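Local coordinates for protein halocarboxylic acid dehalogenase DehI (Pseudomonas putida, PDB 3BJX) that probably hydrolyses the carbon-halogen bond of 2-halocarboxylic acids, as a Group I haloacid dehalogenase, at residues 189-192 with 193-197. Numbering follows the deposited sequence.
With SO4 (sulfate ion), chain K.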
ATOM      1  N   LEU A 189     -15.943  -9.711 -10.471  1.00 14.89           N
ATOM      2  CA  LEU A 189     -14.904  -9.673  -9.448  1.00 15.74           C
ATOM      3  C   LEU A 189     -13.864  -8.624  -9.763  1.00 17.01           C
ATOM      4  O   LEU A 189     -13.376  -7.943  -8.860  1.00 18.38           O
ATOM      5  CB  LEU A 189     -14.218 -11.037  -9.299  1.00 15.67           C
ATOM      6  CG  LEU A 189     -15.009 -12.235  -8.749  1.00 15.39           C
ATOM      7  CD1 LEU A 189     -14.208 -13.488  -9.019  1.00 14.21           C
ATOM      8  CD2 LEU A 189     -15.348 -12.080  -7.262  1.00 13.48           C
ATOM      9  N   LYS A 190     -13.536  -8.500 -11.045  1.00 16.04           N
ATOM     10  CA  LYS A 190     -12.570  -7.522 -11.495  1.00 17.27           C
ATOM     11  C   LYS A 190     -13.120  -6.100 -11.358  1.00 17.78           C
ATOM     12  O   LYS A 190     -12.373  -5.186 -10.963  1.00 17.42           O
ATOM     13  CB  LYS A 190     -12.080  -7.841 -12.932  1.00 16.23           C
ATOM     14  CG  LYS A 190     -11.253  -6.736 -13.600  1.00 15.86           C
ATOM     15  CD  LYS A 190      -9.904  -6.462 -12.893  1.00 15.10           C
ATOM     16  CE  LYS A 190      -8.977  -5.619 -13.740  1.00 14.77           C
ATOM     17  NZ  LYS A 190      -7.834  -5.011 -12.949  1.00 15.37           N
ATOM     18  N   ARG A 191     -14.414  -5.921 -11.651  1.00 19.51           N
ATOM     19  CA  ARG A 191     -15.097  -4.601 -11.504  1.00 21.75           C
ATOM     20  C   ARG A 191     -15.143  -4.079 -10.055  1.00 20.85           C
ATOM     21  O   ARG A 191     -14.940  -2.883  -9.800  1.00 20.60           O
ATOM     22  CB  ARG A 191     -16.492  -4.599 -12.161  1.00 24.55           C
ATOM     23  CG  ARG A 191     -17.505  -3.571 -11.599  1.00 28.86           C
ATOM     24  CD  ARG A 191     -17.652  -2.247 -12.389  1.00 32.90           C
ATOM     25  NE  ARG A 191     -18.814  -1.483 -11.879  1.00 36.73           N
ATOM     26  CZ  ARG A 191     -18.907  -0.145 -11.788  1.00 37.78           C
ATOM     27  NH1 ARG A 191     -17.914   0.647 -12.192  1.00 37.00           N
ATOM     28  NH2 ARG A 191     -20.011   0.407 -11.280  1.00 37.44           N
ATOM     29  N   VAL A 192     -15.378  -4.970  -9.100  1.00 19.32           N
ATOM     30  CA  VAL A 192     -15.472  -4.532  -7.699  1.00 15.85           C
ATOM     31  C   VAL A 192     -14.085  -4.261  -7.111  1.00 15.67           C
ATOM     32  O   VAL A 192     -13.904  -3.335  -6.318  1.00 14.96           O
ATOM     33  CB  VAL A 192     -16.355  -5.487  -6.843  1.00 14.26           C
ATOM     34  CG1 VAL A 192     -15.710  -6.861  -6.673  1.00 13.65           C
ATOM     35  CG2 VAL A 192     -16.734  -4.834  -5.534  1.00 12.96           C
ATOM     36  N   ALA A 193     -13.105  -5.043  -7.552  1.00 15.71           N
ATOM     37  CA  ALA A 193     -11.709  -4.816  -7.229  1.00 15.17           C
ATOM     38  C   ALA A 193     -11.217  -3.461  -7.791  1.00 17.04           C
ATOM     39  O   ALA A 193     -10.698  -2.634  -7.045  1.00 17.78           O
ATOM     40  CB  ALA A 193     -10.870  -5.965  -7.759  1.00 13.51           C
ATOM     41  N   ASP A 194     -11.387  -3.239  -9.095  1.00 17.40           N
ATOM     42  CA  ASP A 194     -11.077  -1.939  -9.692  1.00 18.35           C
ATOM     43  C   ASP A 194     -11.840  -0.782  -9.026  1.00 18.84           C
ATOM     44  O   ASP A 194     -11.262   0.276  -8.787  1.00 21.07           O
ATOM     45  CB  ASP A 194     -11.292  -1.943 -11.211  1.00 16.42           C
ATOM     46  CG  ASP A 194     -10.243  -2.765 -11.960  1.00 17.07           C
ATOM     47  OD1 ASP A 194      -9.169  -3.089 -11.388  1.00 16.01           O
ATOM     48  OD2 ASP A 194     -10.499  -3.094 -13.145  1.00 17.38           O
ATOM     49  N   LEU A 195     -13.113  -0.984  -8.700  1.00 18.88           N
ATOM     50  CA  LEU A 195     -13.896   0.041  -7.981  1.00 19.39           C
ATOM     51  C   LEU A 195     -13.194   0.603  -6.726  1.00 18.37           C
ATOM     52  O   LEU A 195     -13.278   1.789  -6.444  1.00 16.68           O
ATOM     53  CB  LEU A 195     -15.277  -0.489  -7.601  1.00 20.15           C
ATOM     54  CG  LEU A 195     -16.364   0.566  -7.321  1.00 21.91           C
ATOM     55  CD1 LEU A 195     -17.091   0.945  -8.602  1.00 21.14           C
ATOM     56  CD2 LEU A 195     -17.354   0.053  -6.287  1.00 22.19           C
ATOM     57  N   HIS A 196     -12.508  -0.266  -5.991  1.00 18.41           N
ATOM     58  CA  HIS A 196     -11.826   0.090  -4.753  1.00 18.36           C
ATOM     59  C   HIS A 196     -10.360   0.454  -5.021  1.00 19.47           C
ATOM     60  O   HIS A 196      -9.600   0.750  -4.094  1.00 18.44           O
ATOM     61  CB  HIS A 196     -11.871  -1.108  -3.806  1.00 17.20           C
ATOM     62  CG  HIS A 196     -13.235  -1.412  -3.264  1.00 17.32           C
ATOM     63  ND1 HIS A 196     -14.202  -2.069  -3.996  1.00 15.44           N
ATOM     64  CD2 HIS A 196     -13.776  -1.191  -2.041  1.00 16.26           C
ATOM     65  CE1 HIS A 196     -15.290  -2.207  -3.260  1.00 14.48           C
ATOM     66  NE2 HIS A 196     -15.057  -1.690  -2.068  1.00 14.38           N
ATOM     67  N   TYR A 197      -9.983   0.424  -6.303  1.00 21.40           N
ATOM     68  CA  TYR A 197      -8.584   0.467  -6.749  1.00 21.36           C
ATOM     69  C   TYR A 197      -7.733  -0.546  -6.011  1.00 20.28           C
ATOM     70  O   TYR A 197      -6.695  -0.204  -5.416  1.00 23.24           O
ATOM     71  CB  TYR A 197      -8.014   1.903  -6.715  1.00 23.07           C
ATOM     72  CG  TYR A 197      -8.735   2.789  -7.701  1.00 23.48           C
ATOM     73  CD1 TYR A 197      -8.427   2.740  -9.056  1.00 22.52           C
ATOM     74  CD2 TYR A 197      -9.762   3.637  -7.285  1.00 24.15           C
ATOM     75  CE1 TYR A 197      -9.105   3.514  -9.978  1.00 22.76           C
ATOM     76  CE2 TYR A 197     -10.445   4.436  -8.202  1.00 24.24           C
ATOM     77  CZ  TYR A 197     -10.111   4.364  -9.551  1.00 23.94           C
ATOM     78  OH  TYR A 197     -10.786   5.152 -10.468  1.00 23.52           O
TER
HETATM   79  S   SO4 K 299      -9.516   6.867 -12.755  1.00 83.71           S
HETATM   80  O1  SO4 K 299     -10.793   6.204 -13.033  1.00 83.43           O
HETATM   81  O2  SO4 K 299      -9.694   7.928 -11.763  1.00 83.62           O
HETATM   82  O3  SO4 K 299      -8.580   5.879 -12.231  1.00 83.76           O
HETATM   83  O4  SO4 K 299      -8.976   7.445 -13.982  1.00 83.52           O
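Ala-193, Asp-194 and Leu-195 give their backbone N-H groups to the carbonyls of Leu-189, Lys-190 and Arg-191, the i to i+4 bonds of an alpha helix in its last turns, and the bond from Asp-194 N to Lys-190 O is nearly straight (172°). One turn apart on the same side, Lys-190 and Asp-194 form a salt bridge, NZ to OD1 at 2.8 Å. The lysine chain leaves with CG anti to the backbone N (chi1 169°) and bends at chi2, which carries the ammonium forward to the carboxylate, where it meets the syn lone pair of OD1. A long cation followed four residues later by a short anion suits this spacing. The second subunit joins the pair: its Arg-146 also bridges to Asp-194 OD1, and its Met-145 carbonyl accepts a bond from Lys-190 NZ. A methionine in place of Lys-190 would probably cost Asp-194 the in-helix half of its charge pairing, leaving it to Arg-146 of the second subunit, and would leave the Met-145 carbonyl of that subunit without this donor. Beside this pair, Leu-195 lays CD1 over one face of the Arg-191 guanidinium, 3.7 Å from NH1, while NE of the arginine is engaged by Asp-220 of helix 212-223. Just past the last helical residue, Leu-195, His-196 turns its ND1 to Val-192 O at 2.7 Å, with the oxygen at the ring edge. The backbone N of His-196 reaches the same oxygen only weakly (3.4 Å), so the imidazole supplies the stronger bond to this carbonyl. NE2 bonds to Ser-290, fixing the ring from its other nitrogen, and Val-192 CG2 lies alongside CE1. Tyr-197 then turns to positive phi (50°), and its hydroxyl donates to O1 of a sulfate, probably from the crystallisation liquor. With bonds running back into the final turn, this is a Schellman motif, closing helix 183-195 at its C-terminal end.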